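Local coordinates for CaaX farnesyltransferase alpha subunit Ram2 (Aspergillus fumigatus, PDB 4L9P) that forms, with the Ram1 beta subunit, the heterodimeric protein farnesyltransferase that attaches a farnesyl group to the cysteine of CaaX-motif proteins, at the interface of chains A and B. Coordinates in Å, arbitrary orientation; residue numbers count along the deposited sequence, not the author numbering. Chains: chain A, CaaX farnesyltransferase alpha subunit Ram2; chain B, CaaX farnesyltransferase beta subunit Ram1.

The interface of chains A and B. Residues chain A 159, 192-195; chain B 88-90.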
loop_
_atom_site.group_PDB
_atom_site.type_symbol
_atom_site.label_atom_id
_atom_site.label_comp_id
_atom_site.label_asym_id
_atom_site.label_seq_id
_atom_site.Cartn_x
_atom_site.Cartn_y
_atom_site.Cartn_z
ATOM N N LYS A 159 8.625 11.103 9.503
ATOM C CA LYS A 159 8.013 10.581 8.289
ATOM C C LYS A 159 6.715 9.851 8.580
ATOM O O LYS A 159 6.206 9.135 7.739
ATOM C CB LYS A 159 9.028 9.653 7.571
ATOM C CG LYS A 159 10.341 10.404 7.220
ATOM C CD LYS A 159 11.301 9.492 6.459
ATOM C CE LYS A 159 12.553 10.283 6.137
ATOM N NZ LYS A 159 13.461 9.397 5.223
ATOM N N ALA A 192 16.499 19.796 9.212
ATOM C CA ALA A 192 16.966 18.667 10.024
ATOM C C ALA A 192 17.324 17.489 9.114
ATOM O O ALA A 192 18.304 16.787 9.416
ATOM C CB ALA A 192 15.857 18.255 11.010
ATOM N N ASP A 193 16.532 17.246 8.075
ATOM C CA ASP A 193 16.836 16.093 7.179
ATOM C C ASP A 193 16.308 16.461 5.792
ATOM O O ASP A 193 15.113 16.307 5.510
ATOM C CB ASP A 193 16.217 14.788 7.685
ATOM C CG ASP A 193 16.652 13.588 6.886
ATOM O OD1 ASP A 193 17.267 13.794 5.814
ATOM O OD2 ASP A 193 16.360 12.470 7.352
ATOM N N VAL A 194 17.185 16.956 4.922
ATOM C CA VAL A 194 16.791 17.381 3.584
ATOM C C VAL A 194 16.249 16.206 2.744
ATOM O O VAL A 194 15.604 16.436 1.704
ATOM C CB VAL A 194 17.987 18.111 2.886
ATOM C CG1 VAL A 194 19.167 17.115 2.591
ATOM C CG2 VAL A 194 17.516 18.861 1.638
ATOM N N ARG A 195 16.468 14.992 3.224
ATOM C CA ARG A 195 15.950 13.799 2.522
ATOM C C ARG A 195 14.577 13.358 2.973
ATOM O O ARG A 195 14.115 12.266 2.631
ATOM C CB ARG A 195 16.940 12.629 2.668
ATOM C CG ARG A 195 18.264 13.013 1.981
ATOM C CD ARG A 195 19.367 12.308 2.615
ATOM N NE ARG A 195 20.673 12.519 1.949
ATOM C CZ ARG A 195 21.764 12.890 2.608
ATOM N NH1 ARG A 195 21.716 13.159 3.902
ATOM N NH2 ARG A 195 22.923 12.954 1.959
ATOM N N THR B 88 22.366 12.605 7.417
ATOM C CA THR B 88 21.126 12.890 8.124
ATOM C C THR B 88 20.513 11.589 8.628
ATOM O O THR B 88 21.056 10.501 8.350
ATOM C CB THR B 88 20.091 13.571 7.218
ATOM O OG1 THR B 88 19.758 12.700 6.127
ATOM C CG2 THR B 88 20.580 14.942 6.685
ATOM N N GLU B 89 19.404 11.638 9.361
ATOM C CA GLU B 89 18.843 10.416 9.888
ATOM C C GLU B 89 18.523 9.427 8.762
ATOM O O GLU B 89 18.713 8.227 8.915
ATOM C CB GLU B 89 17.576 10.724 10.687
ATOM C CG GLU B 89 16.888 9.481 11.228
ATOM C CD GLU B 89 15.668 9.762 12.098
ATOM O OE1 GLU B 89 14.665 10.382 11.638
ATOM O OE2 GLU B 89 15.700 9.345 13.276
ATOM N N THR B 90 18.072 9.947 7.624
ATOM C CA THR B 90 17.778 9.073 6.474
ATOM C C THR B 90 19.015 8.279 6.068
ATOM O O THR B 90 18.903 7.062 5.847
ATOM C CB THR B 90 17.285 9.928 5.238
ATOM O OG1 THR B 90 16.020 10.497 5.577
ATOM C CG2 THR B 90 17.115 9.091 3.985
HETATM O O HOH W 1 18.687 14.242 10.419
#
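A:Asp193 caps the start of beta-subunit helix 89-105, its carboxylate laid across B:Thr88 and B:Thr90 at about a right angle to both side chains. OD2 takes two bonds on its syn side, from the B:Thr90 hydroxyl OG1 at 2.7 Å and from the backbone N of B:Thr90 at 3.1 Å, which reach it from opposite faces of the carboxylate plane. OD1 accepts the B:Thr88 hydroxyl OG1 at 2.7 Å from well above that plane (59°), and A:Arg195 N from the other face, a bond within the alpha subunit that helps fix the carboxylate's rotation. CG, anti to the backbone N and beside the carbonyl carbon (chi1 -173°), lets OD1 take that amide while OD2 faces the helix start, whose dipole probably favours the negative charge. Both hydroxyls also accept: A:Lys159, extended beyond CG, brings NZ to B:Thr90 OG1 at 2.8 Å, and A:Arg195 NH1 meets B:Thr88 OG1 at 3.0 Å, nearly in the guanidinium plane. Alongside these bonds, the A:Arg195 CB methylene packs against B:Thr90 CB at 3.7 Å. On the looser A:Ala192 side, direct bonds give way to water 1, which bridges A:Ala192 O (2.8 Å) and B:Glu89 N (2.9 Å). In the heterodimer interface, the loop after helix 180-192 of the helical-repeat alpha subunit, with the lysine between helices 146-156 and 161-174, meets the N-terminal end of helix 89-105 of the alpha-alpha toroid beta subunit.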